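Local coordinates for protein toxin-antitoxin system antitoxin MntA family (Shewanella oneidensis MR-1, PDB 6M6U) that neutralises its partner toxin HepT mostly by transferring three AMP units from ATP, one after another, onto a tyrosine of that toxin, at residues Y24-Y29 and T80-Q85. The protein carries 2 engineered substitutions. Numbering follows the deposited sequence.
Sequences YLFGSY and TVLCQQ
F26, on strand 20-26, meets helix 80-89 through CD1 and CE1 of its ring. Its CE1 packs against CD1 of L82 at 3.8 Å, an apolar touch made obliquely to the ring, while the neighbouring CD1 lies 3.9 Å from NE2 of Q85. That amide nitrogen sits at the ring edge, close to the ring plane, and the amide itself is turned almost perpendicular to the ring, with 86° between the two planes. NE2 therefore meets the aromatic rim as a van der Waals neighbour, and its hydrogen bond is made to OE1 of Q89, one helical turn further on. It also reaches the backbone of G27, coming within 4.2 Å of CA.

The distance from F26 CA to Q85 CA is 7.8 Å, and the extended Q85 chain carries its amide to the ring edge and to G27. CG stands anti to the backbone N (chi1 -178°), and the chain stays extended beyond it. L82, one turn earlier, brings its CD1 branch to the same ring.

G27 opens the GSX(10)DXD motif of the nucleotidyltransferase fold, in which the glycine-serine turn follows the first strand of the sheet; of the two acidic positions, E41 lies on the adjacent strand 40-46 and E39 just before it. Both are engineered glutamates here. G27 adopts a positive phi of 72°, which by itself favours glycine, and its N donates to the same OE1 of Q89 that receives Q85 NE2, so one side-chain oxygen joins the start of the motif to the helix.

Through its backbone F26 pairs with E41, and its side chain touches E41 and A43 and lies near the magnesium ligand D71. V86 and Q89 extend its packing along the helix, and I4 of a neighbouring HepT toxin chain packs on Q85.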
loop_
_atom_site.group_PDB
_atom_site.type_symbol
_atom_site.label_atom_id
_atom_site.label_comp_id
_atom_site.label_asym_id
_atom_site.label_seq_id
_atom_site.Cartn_x
_atom_site.Cartn_y
_atom_site.Cartn_z
ATOM N N TYR E 24 20.609 -5.733 19.524
ATOM C CA TYR E 24 19.536 -6.626 19.941
ATOM C C TYR E 24 18.765 -7.105 18.731
ATOM O O TYR E 24 18.458 -6.322 17.824
ATOM C CB TYR E 24 18.530 -5.963 20.889
ATOM C CG TYR E 24 19.094 -5.539 22.212
ATOM C CD1 TYR E 24 19.291 -6.458 23.231
ATOM C CD2 TYR E 24 19.412 -4.213 22.448
ATOM C CE1 TYR E 24 19.804 -6.065 24.445
ATOM C CE2 TYR E 24 19.922 -3.813 23.653
ATOM C CZ TYR E 24 20.119 -4.741 24.648
ATOM O OH TYR E 24 20.631 -4.332 25.856
ATOM N N LEU E 25 18.446 -8.390 18.737
ATOM C CA LEU E 25 17.390 -8.931 17.903
ATOM C C LEU E 25 16.125 -8.954 18.752
ATOM O O LEU E 25 16.165 -9.378 19.911
ATOM C CB LEU E 25 17.763 -10.334 17.423
ATOM C CG LEU E 25 16.931 -11.023 16.348
ATOM C CD1 LEU E 25 17.101 -10.331 14.994
ATOM C CD2 LEU E 25 17.334 -12.489 16.274
ATOM N N PHE E 26 15.019 -8.455 18.205
ATOM C CA PHE E 26 13.766 -8.462 18.950
ATOM C C PHE E 26 12.631 -8.803 17.991
ATOM O O PHE E 26 12.849 -9.132 16.821
ATOM C CB PHE E 26 13.545 -7.133 19.695
ATOM C CG PHE E 26 13.244 -5.951 18.800
ATOM C CD1 PHE E 26 11.954 -5.442 18.718
ATOM C CD2 PHE E 26 14.253 -5.325 18.074
ATOM C CE1 PHE E 26 11.664 -4.348 17.907
ATOM C CE2 PHE E 26 13.974 -4.231 17.261
ATOM C CZ PHE E 26 12.673 -3.741 17.179
ATOM N N GLY E 27 11.407 -8.752 18.506
ATOM C CA GLY E 27 10.275 -9.071 17.671
ATOM C C GLY E 27 10.184 -10.556 17.369
ATOM O O GLY E 27 10.621 -11.417 18.139
ATOM N N SER E 28 9.626 -10.850 16.198
ATOM C CA SER E 28 9.269 -12.222 15.870
ATOM C C SER E 28 10.497 -13.115 15.721
ATOM O O SER E 28 10.463 -14.274 16.129
ATOM C CB SER E 28 8.423 -12.239 14.599
ATOM O OG SER E 28 9.162 -11.815 13.465
ATOM N N TYR E 29 11.595 -12.602 15.155
ATOM C CA TYR E 29 12.726 -13.478 14.849
ATOM C C TYR E 29 13.444 -13.961 16.103
ATOM O O TYR E 29 14.030 -15.048 16.092
ATOM C CB TYR E 29 13.693 -12.781 13.896
ATOM C CG TYR E 29 13.396 -13.097 12.444
ATOM C CD1 TYR E 29 12.182 -12.732 11.870
ATOM C CD2 TYR E 29 14.320 -13.767 11.652
ATOM C CE1 TYR E 29 11.898 -13.023 10.545
ATOM C CE2 TYR E 29 14.047 -14.058 10.321
ATOM C CZ TYR E 29 12.833 -13.687 9.774
ATOM O OH TYR E 29 12.554 -13.976 8.454
ATOM N N THR E 80 9.805 5.104 24.385
ATOM C CA THR E 80 9.975 4.353 25.627
ATOM C C THR E 80 9.274 3.003 25.557
ATOM O O THR E 80 9.787 2.003 26.072
ATOM C CB THR E 80 9.458 5.173 26.807
ATOM O OG1 THR E 80 10.177 6.403 26.861
ATOM C CG2 THR E 80 9.693 4.427 28.111
ATOM N N VAL E 81 8.093 2.963 24.934
ATOM C CA VAL E 81 7.404 1.698 24.684
ATOM C C VAL E 81 8.311 0.738 23.923
ATOM O O VAL E 81 8.480 -0.427 24.308
ATOM C CB VAL E 81 6.095 1.953 23.917
ATOM C CG1 VAL E 81 5.583 0.662 23.288
ATOM C CG2 VAL E 81 5.052 2.561 24.843
ATOM N N LEU E 82 8.910 1.217 22.829
ATOM C CA LEU E 82 9.742 0.342 22.008
ATOM C C LEU E 82 11.000 -0.091 22.752
ATOM O O LEU E 82 11.399 -1.260 22.675
ATOM C CB LEU E 82 10.102 1.031 20.691
ATOM C CG LEU E 82 10.885 0.176 19.686
ATOM C CD1 LEU E 82 10.250 -1.200 19.514
ATOM C CD2 LEU E 82 10.947 0.896 18.347
ATOM N N CYS E 83 11.641 0.825 23.482
ATOM C CA CYS E 83 12.800 0.428 24.277
ATOM C C CYS E 83 12.431 -0.646 25.291
ATOM O O CYS E 83 13.213 -1.572 25.538
ATOM C CB CYS E 83 13.409 1.646 24.973
ATOM S SG CYS E 83 14.332 2.738 23.868
ATOM N N GLN E 84 11.242 -0.545 25.890
ATOM C CA GLN E 84 10.808 -1.565 26.841
ATOM C C GLN E 84 10.644 -2.921 26.161
ATOM O O GLN E 84 11.021 -3.956 26.725
ATOM C CB GLN E 84 9.503 -1.132 27.510
ATOM C CG GLN E 84 8.837 -2.196 28.377
ATOM C CD GLN E 84 9.413 -2.273 29.788
ATOM O OE1 GLN E 84 10.401 -1.613 30.113
ATOM N NE2 GLN E 84 8.780 -3.074 30.637
ATOM N N GLN E 85 10.085 -2.938 24.947
ATOM C CA GLN E 85 9.922 -4.205 24.237
ATOM C C GLN E 85 11.274 -4.853 23.960
ATOM O O GLN E 85 11.459 -6.056 24.187
ATOM C CB GLN E 85 9.149 -3.998 22.934
ATOM C CG GLN E 85 8.922 -5.308 22.175
ATOM C CD GLN E 85 8.337 -5.119 20.779
ATOM O OE1 GLN E 85 7.877 -4.035 20.415
ATOM N NE2 GLN E 85 8.356 -6.185 19.991
#